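Local coordinates for racemase, putative (Roseobacter denitrificans, PDB 3TCS), which binds magnesium and is probably an enolase-superfamily enzyme, perhaps a hydro-lyase, whose true substrate is not established, at residues Ile134-Lys142 / Tyr331-Tyr342; Phe166-Asn177 / Val200-Thr211. One frame throughout, in Å; residues are numbered along the deposited sequence.

Contact 1. Residues Ile134-Lys142 / Tyr331-Tyr342. With DAL (D-alanine), chain L.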
loop_
_atom_site.group_PDB
_atom_site.type_symbol
_atom_site.label_atom_id
_atom_site.label_comp_id
_atom_site.label_asym_id
_atom_site.label_seq_id
_atom_site.Cartn_x
_atom_site.Cartn_y
_atom_site.Cartn_z
ATOM N N ILE B 134 -24.876 2.859 -21.352
ATOM C CA ILE B 134 -23.563 3.475 -21.211
ATOM C C ILE B 134 -22.740 2.966 -22.383
ATOM O O ILE B 134 -22.626 1.755 -22.591
ATOM C CB ILE B 134 -22.833 3.054 -19.909
ATOM C CG1 ILE B 134 -23.716 3.305 -18.685
ATOM C CG2 ILE B 134 -21.538 3.842 -19.771
ATOM C CD1 ILE B 134 -24.674 2.166 -18.380
ATOM N N ARG B 135 -22.180 3.882 -23.163
ATOM C CA ARG B 135 -21.364 3.479 -24.300
ATOM C C ARG B 135 -20.118 2.785 -23.762
ATOM O O ARG B 135 -19.514 3.248 -22.803
ATOM C CB ARG B 135 -20.958 4.699 -25.122
ATOM C CG ARG B 135 -20.100 4.360 -26.322
ATOM C CD ARG B 135 -19.543 5.624 -26.944
ATOM N NE ARG B 135 -18.681 5.334 -28.085
ATOM C CZ ARG B 135 -17.844 6.217 -28.615
ATOM N NH1 ARG B 135 -17.757 7.437 -28.100
ATOM N NH2 ARG B 135 -17.102 5.885 -29.662
ATOM N N ALA B 136 -19.729 1.679 -24.384
ATOM C CA ALA B 136 -18.558 0.939 -23.935
ATOM C C ALA B 136 -17.474 0.873 -24.997
ATOM O O ALA B 136 -17.761 0.980 -26.190
ATOM C CB ALA B 136 -18.967 -0.468 -23.543
ATOM N N TYR B 137 -16.225 0.724 -24.569
ATOM C CA TYR B 137 -15.149 0.575 -25.532
ATOM C C TYR B 137 -14.575 -0.823 -25.354
ATOM O O TYR B 137 -14.370 -1.275 -24.223
ATOM C CB TYR B 137 -14.080 1.670 -25.366
ATOM C CG TYR B 137 -13.191 1.630 -24.135
ATOM C CD1 TYR B 137 -12.073 0.799 -24.083
ATOM C CD2 TYR B 137 -13.403 2.514 -23.072
ATOM C CE1 TYR B 137 -11.171 0.859 -23.002
ATOM C CE2 TYR B 137 -12.509 2.585 -21.988
ATOM C CZ TYR B 137 -11.397 1.760 -21.966
ATOM O OH TYR B 137 -10.494 1.865 -20.927
ATOM N N ALA B 138 -14.370 -1.527 -26.466
ATOM C CA ALA B 138 -13.831 -2.881 -26.420
ATOM C C ALA B 138 -12.378 -2.797 -25.983
ATOM O O ALA B 138 -11.542 -2.194 -26.654
ATOM C CB ALA B 138 -13.942 -3.544 -27.782
ATOM N N SER B 139 -12.077 -3.405 -24.845
ATOM C CA SER B 139 -10.732 -3.343 -24.312
ATOM C C SER B 139 -9.950 -4.652 -24.405
ATOM O O SER B 139 -10.342 -5.664 -23.824
ATOM C CB SER B 139 -10.803 -2.866 -22.855
ATOM O OG SER B 139 -9.530 -2.512 -22.351
ATOM N N SER B 140 -8.848 -4.620 -25.151
ATOM C CA SER B 140 -7.976 -5.782 -25.297
ATOM C C SER B 140 -6.930 -5.724 -24.188
ATOM O O SER B 140 -6.360 -4.665 -23.929
ATOM C CB SER B 140 -7.261 -5.770 -26.649
ATOM O OG SER B 140 -6.194 -6.703 -26.637
ATOM N N MET B 141 -6.675 -6.859 -23.546
ATOM C CA MET B 141 -5.707 -6.927 -22.452
ATOM C C MET B 141 -4.365 -7.517 -22.882
ATOM O O MET B 141 -3.370 -7.409 -22.164
ATOM C CB MET B 141 -6.263 -7.798 -21.323
ATOM C CG MET B 141 -7.622 -7.391 -20.806
ATOM S SD MET B 141 -7.591 -5.780 -20.027
ATOM C CE MET B 141 -9.278 -5.243 -20.306
ATOM N N LYS B 142 -4.344 -8.133 -24.056
ATOM C CA LYS B 142 -3.151 -8.800 -24.559
ATOM C C LYS B 142 -2.071 -7.992 -25.261
ATOM O O LYS B 142 -2.341 -6.992 -25.921
ATOM C CB LYS B 142 -3.571 -9.939 -25.491
ATOM C CG LYS B 142 -4.369 -11.039 -24.814
ATOM C CD LYS B 142 -4.805 -12.090 -25.824
ATOM C CE LYS B 142 -5.453 -13.285 -25.143
ATOM N NZ LYS B 142 -5.842 -14.339 -26.119
ATOM N N TYR B 331 -16.777 6.731 -22.261
ATOM C CA TYR B 331 -17.209 5.342 -22.325
ATOM C C TYR B 331 -16.733 4.459 -21.185
ATOM O O TYR B 331 -15.817 4.806 -20.441
ATOM C CB TYR B 331 -16.737 4.738 -23.659
ATOM C CG TYR B 331 -15.482 5.403 -24.225
ATOM C CD1 TYR B 331 -15.398 5.737 -25.581
ATOM C CD2 TYR B 331 -14.412 5.749 -23.398
ATOM C CE1 TYR B 331 -14.286 6.407 -26.091
ATOM C CE2 TYR B 331 -13.288 6.423 -23.902
ATOM C CZ TYR B 331 -13.238 6.750 -25.249
ATOM O OH TYR B 331 -12.160 7.449 -25.749
ATOM N N LEU B 332 -17.379 3.303 -21.084
ATOM C CA LEU B 332 -17.091 2.283 -20.080
ATOM C C LEU B 332 -16.038 1.319 -20.626
ATOM O O LEU B 332 -16.186 0.815 -21.737
ATOM C CB LEU B 332 -18.364 1.476 -19.795
ATOM C CG LEU B 332 -18.229 0.220 -18.933
ATOM C CD1 LEU B 332 -18.357 0.609 -17.470
ATOM C CD2 LEU B 332 -19.312 -0.795 -19.311
ATOM N N GLU B 333 -14.982 1.054 -19.861
ATOM C CA GLU B 333 -13.986 0.096 -20.326
ATOM C C GLU B 333 -14.678 -1.265 -20.320
ATOM O O GLU B 333 -15.308 -1.649 -19.331
ATOM C CB GLU B 333 -12.770 0.062 -19.400
ATOM C CG GLU B 333 -11.823 -1.084 -19.742
ATOM C CD GLU B 333 -10.454 -0.951 -19.120
ATOM O OE1 GLU B 333 -10.317 -0.400 -18.004
ATOM O OE2 GLU B 333 -9.498 -1.420 -19.761
ATOM N N PHE B 334 -14.587 -1.993 -21.425
ATOM C CA PHE B 334 -15.249 -3.289 -21.491
ATOM C C PHE B 334 -14.313 -4.361 -22.029
ATOM O O PHE B 334 -14.023 -4.399 -23.219
ATOM C CB PHE B 334 -16.485 -3.188 -22.382
ATOM C CG PHE B 334 -17.422 -4.355 -22.251
ATOM C CD1 PHE B 334 -18.316 -4.429 -21.186
ATOM C CD2 PHE B 334 -17.394 -5.389 -23.180
ATOM C CE1 PHE B 334 -19.173 -5.522 -21.050
ATOM C CE2 PHE B 334 -18.246 -6.489 -23.052
ATOM C CZ PHE B 334 -19.137 -6.551 -21.984
ATOM N N SER B 335 -13.838 -5.231 -21.145
ATOM C CA SER B 335 -12.936 -6.298 -21.556
ATOM C C SER B 335 -13.603 -7.228 -22.558
ATOM O O SER B 335 -14.743 -7.648 -22.357
ATOM C CB SER B 335 -12.496 -7.122 -20.349
ATOM O OG SER B 335 -11.755 -8.249 -20.780
ATOM N N ILE B 336 -12.901 -7.546 -23.642
ATOM C CA ILE B 336 -13.459 -8.459 -24.631
ATOM C C ILE B 336 -12.683 -9.778 -24.676
ATOM O O ILE B 336 -12.815 -10.554 -25.617
ATOM C CB ILE B 336 -13.528 -7.807 -26.054
ATOM C CG1 ILE B 336 -12.227 -7.082 -26.403
ATOM C CG2 ILE B 336 -14.686 -6.802 -26.099
ATOM C CD1 ILE B 336 -11.045 -7.990 -26.660
ATOM N N GLU B 337 -11.886 -10.034 -23.640
ATOM C CA GLU B 337 -11.108 -11.270 -23.567
ATOM C C GLU B 337 -12.029 -12.447 -23.250
ATOM O O GLU B 337 -13.094 -12.272 -22.657
ATOM C CB GLU B 337 -10.024 -11.162 -22.485
ATOM C CG GLU B 337 -9.009 -10.041 -22.691
ATOM C CD GLU B 337 -8.246 -10.168 -23.999
ATOM O OE1 GLU B 337 -8.203 -11.283 -24.565
ATOM O OE2 GLU B 337 -7.677 -9.155 -24.460
ATOM N N GLY B 338 -11.618 -13.644 -23.658
ATOM C CA GLY B 338 -12.415 -14.830 -23.411
ATOM C C GLY B 338 -11.881 -15.655 -22.255
ATOM O O GLY B 338 -10.982 -15.214 -21.541
ATOM N N PRO B 339 -12.407 -16.874 -22.053
ATOM C CA PRO B 339 -11.969 -17.752 -20.965
ATOM C C PRO B 339 -10.499 -18.163 -20.997
ATOM O O PRO B 339 -9.966 -18.626 -19.990
ATOM C CB PRO B 339 -12.921 -18.943 -21.080
ATOM C CG PRO B 339 -13.220 -18.991 -22.543
ATOM C CD PRO B 339 -13.440 -17.530 -22.872
ATOM N N ASP B 340 -9.835 -17.995 -22.135
ATOM C CA ASP B 340 -8.425 -18.357 -22.213
ATOM C C ASP B 340 -7.601 -17.357 -21.409
ATOM O O ASP B 340 -6.493 -17.657 -20.969
ATOM C CB ASP B 340 -7.938 -18.369 -23.669
ATOM C CG ASP B 340 -7.908 -16.981 -24.293
ATOM O OD1 ASP B 340 -8.981 -16.354 -24.411
ATOM O OD2 ASP B 340 -6.809 -16.518 -24.670
ATOM N N TYR B 341 -8.158 -16.165 -21.216
ATOM C CA TYR B 341 -7.474 -15.109 -20.482
ATOM C C TYR B 341 -8.013 -14.978 -19.061
ATOM O O TYR B 341 -7.246 -14.823 -18.116
ATOM C CB TYR B 341 -7.636 -13.773 -21.209
ATOM C CG TYR B 341 -6.669 -12.713 -20.746
ATOM C CD1 TYR B 341 -5.367 -12.664 -21.250
ATOM C CD2 TYR B 341 -7.040 -11.772 -19.785
ATOM C CE1 TYR B 341 -4.458 -11.704 -20.810
ATOM C CE2 TYR B 341 -6.136 -10.809 -19.337
ATOM C CZ TYR B 341 -4.850 -10.781 -19.854
ATOM O OH TYR B 341 -3.958 -9.828 -19.419
ATOM N N TYR B 342 -9.334 -15.019 -18.922
ATOM C CA TYR B 342 -9.984 -14.920 -17.615
ATOM C C TYR B 342 -10.862 -16.153 -17.392
ATOM O O TYR B 342 -12.087 -16.063 -17.435
ATOM C CB TYR B 342 -10.879 -13.677 -17.542
ATOM C CG TYR B 342 -10.169 -12.344 -17.600
ATOM C CD1 TYR B 342 -9.083 -12.069 -16.771
ATOM C CD2 TYR B 342 -10.640 -11.324 -18.428
ATOM C CE1 TYR B 342 -8.486 -10.802 -16.758
ATOM C CE2 TYR B 342 -10.056 -10.059 -18.423
ATOM C CZ TYR B 342 -8.983 -9.804 -17.583
ATOM O OH TYR B 342 -8.441 -8.538 -17.534
HETATM N N DAL L . -6.938 -0.069 -18.414
HETATM C CA DAL L . -6.308 -1.361 -18.738
HETATM C CB DAL L . -7.313 -2.496 -18.599
HETATM C C DAL L . -5.164 -1.608 -17.814
HETATM O O DAL L . -4.251 -0.848 -17.777
#
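Tyr137 lies against Glu333 and Tyr331 on the face of the sheet that looks into the barrel. Its ring takes the CA of Glu333 over one face, a CH-pi contact 3.6 Å from the ring centroid. Its edge turns toward the face of the Tyr331 ring, an offset edge-to-face pair with planes at 73°. CG of Tyr137 sits between the backbone N and the carbonyl carbon (chi1 70°), which lays the ring across the neighbouring strand. Met141 reaches bound D-alanine, its SD 3.6 Å from the ligand CB. Its CG also packs 3.5 Å from CG of Glu337. The bent side chain of Glu337 brings OE2 back to Met141 N, 2.7 Å away, in a nearly straight bond on the anti side of the carboxylate. Arg153 forms a salt bridge to the same oxygen. Farther out, the extended Lys142 places NZ 2.8 Å from Asp340 OD2, a salt bridge on the syn lone pair. Behind Tyr137 the strands pair in parallel. Their backbone hydrogen bonds start with Leu332 N to Arg135 O, 2.7 Å, and the last, Ile336 N to Ser139 O, falls just past the end of strand 332-335. Ala136, Leu332 and Phe334 occupy the other face. There Leu332 packs on helix 314-322, and Ile336 meets helix 147-161. Strand 165-169 continues the sheet beyond 134-139.

Contact 2. Residues Phe166-Asn177 / Val200-Thr211; sequences FKVRAGAEVGRN and VDLLIDANSCYT. With MG (magnesium ion), chain J; DAL (D-alanine), chain L.
This contact is the parallel strand pair of a beta-alpha-beta unit, strand 165-169, helix 184-196 and strand 201-205, with the magnesium site at the C-terminal ends of the two strands. Asp205 OD2 binds the magnesium ion at 2.1 Å. Glu231 and Glu257 complete the protein ligands, and D-alanine and a water fill the other positions. With CG of Asp205 anti to the backbone N (chi1 -164°), its carboxylate lies over the strand ends beside Lys167 and Arg169. The other oxygen, OD1, accepts from Asn207 N at 3.0 Å, an Asx turn that helps fix the carboxylate. Lys167 runs across Leu203, CG to CB 3.7 Å, then bends at chi3. Its NZ ends 2.8 Å from the D-alanine N. The same NZ forms salt bridges to Glu231 and Glu333 and a hydrogen bond to Tyr137 OH. Arg169 sets its guanidinium nearly coplanar with the Asn207 amide, the planes 13° apart. The D-alanine CA lies at the guanidinium edge, while Ser140 O holds NE. On the opposite face, Ile204 CD1 packs 3.6 Å from Ala170 CB, and Val168 meets CG1 of Ile204. Beyond the strands the two loops stay joined. Val174 N bonds to Asn207 O at 2.9 Å, and Ala172 N to Cys209 SG at 3.5 Å. Thr211 caps the start of helix 212-224. Arg176 reaches across to Glu90 and Asp83 of the second subunit. A metal-binding aspartate and a lysine at the C-terminal ends of adjacent barrel strands are characteristic of the enolase superfamily, here in its mandelate racemase-like branch.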
loop_
_atom_site.group_PDB
_atom_site.type_symbol
_atom_site.label_atom_id
_atom_site.label_comp_id
_atom_site.label_asym_id
_atom_site.label_seq_id
_atom_site.Cartn_x
_atom_site.Cartn_y
_atom_site.Cartn_z
ATOM N N PHE B 166 -12.236 1.332 -29.280
ATOM C CA PHE B 166 -11.379 0.179 -29.022
ATOM C C PHE B 166 -10.052 0.572 -28.387
ATOM O O PHE B 166 -9.452 1.572 -28.773
ATOM C CB PHE B 166 -11.077 -0.533 -30.348
ATOM C CG PHE B 166 -12.300 -0.897 -31.128
ATOM C CD1 PHE B 166 -12.848 -2.168 -31.024
ATOM C CD2 PHE B 166 -12.955 0.059 -31.903
ATOM C CE1 PHE B 166 -14.043 -2.485 -31.676
ATOM C CE2 PHE B 166 -14.148 -0.245 -32.557
ATOM C CZ PHE B 166 -14.692 -1.521 -32.441
ATOM N N LYS B 167 -9.589 -0.225 -27.429
ATOM C CA LYS B 167 -8.305 0.034 -26.787
ATOM C C LYS B 167 -7.371 -1.170 -26.926
ATOM O O LYS B 167 -7.769 -2.311 -26.686
ATOM C CB LYS B 167 -8.481 0.374 -25.299
ATOM C CG LYS B 167 -7.169 0.847 -24.646
ATOM C CD LYS B 167 -7.377 1.473 -23.263
ATOM C CE LYS B 167 -7.539 0.430 -22.162
ATOM N NZ LYS B 167 -7.784 1.091 -20.834
ATOM N N VAL B 168 -6.130 -0.909 -27.323
ATOM C CA VAL B 168 -5.139 -1.962 -27.478
ATOM C C VAL B 168 -3.930 -1.609 -26.616
ATOM O O VAL B 168 -3.945 -0.596 -25.915
ATOM C CB VAL B 168 -4.710 -2.130 -28.961
ATOM C CG1 VAL B 168 -5.912 -2.538 -29.798
ATOM C CG2 VAL B 168 -4.097 -0.839 -29.489
ATOM N N ARG B 169 -2.888 -2.431 -26.673
ATOM C CA ARG B 169 -1.699 -2.215 -25.849
ATOM C C ARG B 169 -0.457 -1.777 -26.611
ATOM O O ARG B 169 -0.213 -2.222 -27.734
ATOM C CB ARG B 169 -1.360 -3.499 -25.084
ATOM C CG ARG B 169 -2.528 -4.095 -24.312
ATOM C CD ARG B 169 -2.857 -3.277 -23.071
ATOM N NE ARG B 169 -4.272 -3.380 -22.720
ATOM C CZ ARG B 169 -4.810 -2.872 -21.615
ATOM N NH1 ARG B 169 -4.053 -2.233 -20.736
ATOM N NH2 ARG B 169 -6.112 -2.979 -21.405
ATOM N N ALA B 170 0.332 -0.921 -25.966
ATOM C CA ALA B 170 1.582 -0.415 -26.521
ATOM C C ALA B 170 2.703 -0.857 -25.585
ATOM O O ALA B 170 2.466 -1.108 -24.403
ATOM C CB ALA B 170 1.548 1.118 -26.605
ATOM N N GLY B 171 3.916 -0.955 -26.121
ATOM C CA GLY B 171 5.065 -1.357 -25.330
ATOM C C GLY B 171 4.903 -2.660 -24.574
ATOM O O GLY B 171 4.060 -3.493 -24.912
ATOM N N ALA B 172 5.741 -2.843 -23.558
ATOM C CA ALA B 172 5.697 -4.031 -22.715
ATOM C C ALA B 172 5.267 -3.567 -21.326
ATOM O O ALA B 172 5.676 -2.495 -20.876
ATOM C CB ALA B 172 7.069 -4.689 -22.653
ATOM N N GLU B 173 4.434 -4.359 -20.657
ATOM C CA GLU B 173 3.942 -4.011 -19.323
ATOM C C GLU B 173 5.108 -3.675 -18.391
ATOM O O GLU B 173 5.957 -4.528 -18.125
ATOM C CB GLU B 173 3.133 -5.177 -18.760
ATOM C CG GLU B 173 2.361 -4.861 -17.498
ATOM C CD GLU B 173 1.605 -6.069 -16.984
ATOM O OE1 GLU B 173 0.789 -6.630 -17.748
ATOM O OE2 GLU B 173 1.830 -6.462 -15.821
ATOM N N VAL B 174 5.137 -2.437 -17.897
ATOM C CA VAL B 174 6.215 -1.966 -17.021
ATOM C C VAL B 174 7.516 -2.475 -17.639
ATOM O O VAL B 174 8.418 -2.943 -16.939
ATOM C CB VAL B 174 6.085 -2.534 -15.584
ATOM C CG1 VAL B 174 6.977 -1.747 -14.641
ATOM C CG2 VAL B 174 4.636 -2.479 -15.115
ATOM N N GLY B 175 7.596 -2.371 -18.963
ATOM C CA GLY B 175 8.747 -2.872 -19.696
ATOM C C GLY B 175 10.048 -2.097 -19.725
ATOM O O GLY B 175 10.958 -2.472 -20.461
ATOM N N ARG B 176 10.158 -1.032 -18.938
ATOM C CA ARG B 176 11.386 -0.240 -18.908
ATOM C C ARG B 176 11.812 0.237 -20.303
ATOM O O ARG B 176 12.970 0.080 -20.700
ATOM C CB ARG B 176 12.520 -1.048 -18.263
ATOM C CG ARG B 176 12.258 -1.433 -16.810
ATOM C CD ARG B 176 13.433 -2.195 -16.204
ATOM N NE ARG B 176 13.195 -2.524 -14.800
ATOM C CZ ARG B 176 14.072 -3.143 -14.013
ATOM N NH1 ARG B 176 15.255 -3.508 -14.488
ATOM N NH2 ARG B 176 13.766 -3.391 -12.746
ATOM N N ASN B 177 10.858 0.815 -21.028
ATOM C CA ASN B 177 11.064 1.355 -22.373
ATOM C C ASN B 177 11.125 0.315 -23.488
ATOM O O ASN B 177 11.189 0.665 -24.668
ATOM C CB ASN B 177 12.325 2.220 -22.417
ATOM C CG ASN B 177 12.057 3.613 -22.965
ATOM O OD1 ASN B 177 12.985 4.356 -23.296
ATOM N ND2 ASN B 177 10.785 3.977 -23.052
ATOM N N VAL B 200 -14.364 5.189 -35.835
ATOM C CA VAL B 200 -14.342 4.603 -34.501
ATOM C C VAL B 200 -13.250 5.283 -33.685
ATOM O O VAL B 200 -12.293 5.823 -34.240
ATOM C CB VAL B 200 -14.059 3.079 -34.527
ATOM C CG1 VAL B 200 -15.147 2.361 -35.298
ATOM C CG2 VAL B 200 -12.694 2.802 -35.133
ATOM N N ASP B 201 -13.403 5.279 -32.368
ATOM C CA ASP B 201 -12.400 5.878 -31.502
ATOM C C ASP B 201 -11.350 4.828 -31.197
ATOM O O ASP B 201 -11.676 3.667 -30.960
ATOM C CB ASP B 201 -13.021 6.359 -30.190
ATOM C CG ASP B 201 -13.901 7.574 -30.373
ATOM O OD1 ASP B 201 -13.451 8.541 -31.025
ATOM O OD2 ASP B 201 -15.036 7.567 -29.854
ATOM N N LEU B 202 -10.090 5.235 -31.203
ATOM C CA LEU B 202 -9.013 4.307 -30.914
ATOM C C LEU B 202 -8.239 4.797 -29.707
ATOM O O LEU B 202 -7.828 5.960 -29.644
ATOM C CB LEU B 202 -8.088 4.169 -32.125
ATOM C CG LEU B 202 -8.772 3.610 -33.375
ATOM C CD1 LEU B 202 -7.773 3.545 -34.527
ATOM C CD2 LEU B 202 -9.327 2.217 -33.067
ATOM N N LEU B 203 -8.060 3.896 -28.748
ATOM C CA LEU B 203 -7.353 4.181 -27.508
ATOM C C LEU B 203 -6.168 3.232 -27.395
ATOM O O LEU B 203 -6.150 2.175 -28.023
ATOM C CB LEU B 203 -8.271 3.934 -26.309
ATOM C CG LEU B 203 -9.595 4.689 -26.178
ATOM C CD1 LEU B 203 -10.585 4.251 -27.262
ATOM C CD2 LEU B 203 -10.169 4.410 -24.797
ATOM N N ILE B 204 -5.178 3.599 -26.596
ATOM C CA ILE B 204 -4.041 2.713 -26.406
ATOM C C ILE B 204 -3.577 2.845 -24.956
ATOM O O ILE B 204 -3.784 3.882 -24.325
ATOM C CB ILE B 204 -2.903 3.028 -27.410
ATOM C CG1 ILE B 204 -2.027 1.787 -27.594
ATOM C CG2 ILE B 204 -2.079 4.210 -26.922
ATOM C CD1 ILE B 204 -1.160 1.818 -28.847
ATOM N N ASP B 205 -2.976 1.784 -24.424
ATOM C CA ASP B 205 -2.521 1.769 -23.034
ATOM C C ASP B 205 -1.097 1.226 -23.011
ATOM O O ASP B 205 -0.850 0.127 -23.503
ATOM C CB ASP B 205 -3.437 0.849 -22.214
ATOM C CG ASP B 205 -3.309 1.063 -20.716
ATOM O OD1 ASP B 205 -2.207 1.416 -20.246
ATOM O OD2 ASP B 205 -4.323 0.857 -20.012
ATOM N N ALA B 206 -0.163 1.982 -22.442
ATOM C CA ALA B 206 1.236 1.548 -22.397
ATOM C C ALA B 206 1.645 0.912 -21.071
ATOM O O ALA B 206 2.785 0.474 -20.907
ATOM C CB ALA B 206 2.152 2.727 -22.710
ATOM N N ASN B 207 0.712 0.876 -20.128
ATOM C CA ASN B 207 0.946 0.293 -18.812
ATOM C C ASN B 207 2.320 0.566 -18.195
ATOM O O ASN B 207 3.063 -0.362 -17.881
ATOM C CB ASN B 207 0.676 -1.217 -18.870
ATOM C CG ASN B 207 -0.806 -1.534 -19.053
ATOM O OD1 ASN B 207 -1.606 -1.403 -18.117
ATOM N ND2 ASN B 207 -1.182 -1.931 -20.263
ATOM N N SER B 208 2.646 1.850 -18.034
ATOM C CA SER B 208 3.900 2.293 -17.416
ATOM C C SER B 208 5.200 1.898 -18.112
ATOM O O SER B 208 6.254 1.852 -17.480
ATOM C CB SER B 208 3.961 1.800 -15.964
ATOM O OG SER B 208 2.960 2.404 -15.164
ATOM N N CYS B 209 5.151 1.655 -19.411
ATOM C CA CYS B 209 6.354 1.231 -20.116
ATOM C C CYS B 209 7.432 2.262 -20.449
ATOM O O CYS B 209 8.623 1.983 -20.306
ATOM C CB CYS B 209 5.955 0.527 -21.415
ATOM S SG CYS B 209 7.362 0.074 -22.475
ATOM N N TYR B 210 7.013 3.450 -20.868
ATOM C CA TYR B 210 7.935 4.478 -21.349
ATOM C C TYR B 210 8.512 5.571 -20.469
ATOM O O TYR B 210 7.986 5.901 -19.412
ATOM C CB TYR B 210 7.287 5.180 -22.542
ATOM C CG TYR B 210 6.732 4.252 -23.592
ATOM C CD1 TYR B 210 7.553 3.330 -24.237
ATOM C CD2 TYR B 210 5.390 4.323 -23.974
ATOM C CE1 TYR B 210 7.058 2.504 -25.242
ATOM C CE2 TYR B 210 4.883 3.496 -24.983
ATOM C CZ TYR B 210 5.728 2.593 -25.611
ATOM O OH TYR B 210 5.255 1.801 -26.628
ATOM N N THR B 211 9.617 6.136 -20.954
ATOM C CA THR B 211 10.267 7.270 -20.313
ATOM C C THR B 211 9.530 8.411 -21.015
ATOM O O THR B 211 8.945 8.202 -22.079
ATOM C CB THR B 211 11.767 7.365 -20.673
ATOM O OG1 THR B 211 11.913 7.417 -22.100
ATOM C CG2 THR B 211 12.529 6.171 -20.127
HETATM MG MG MG J . -4.865 1.002 -18.019
HETATM N N DAL L . -6.938 -0.069 -18.414
HETATM C CA DAL L . -6.308 -1.361 -18.738
HETATM C CB DAL L . -7.313 -2.496 -18.599
HETATM C C DAL L . -5.164 -1.608 -17.814
HETATM O O DAL L . -4.251 -0.848 -17.777
HETATM O O HOH W 1 8.769 0.758 -17.106
HETATM O O HOH W 2 -2.850 1.464 -17.650
#

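Contact 1 and contact 2 lie in the same barrel sheet, their centres about 15 Å apart. Strands 132-139 and 165-169 are direct neighbours, so the order across the sheet is 332-335, 132-139, 165-169, 201-205. Along the chain, 166-177 and 200-211 both fall between the two segments of contact 1. Contact 2 thus joins strands close in sequence, while contact 1 brings the late strand 332-335 back to 132-139, the first strand of the barrel in the chain, and helps close the barrel. The contacts meet through the Arg135-Asp201 salt bridge near the strand starts and through Ser140 and Arg169 at the other end. Both touch the D-alanine, so its pocket draws on strands from distant parts of the chain.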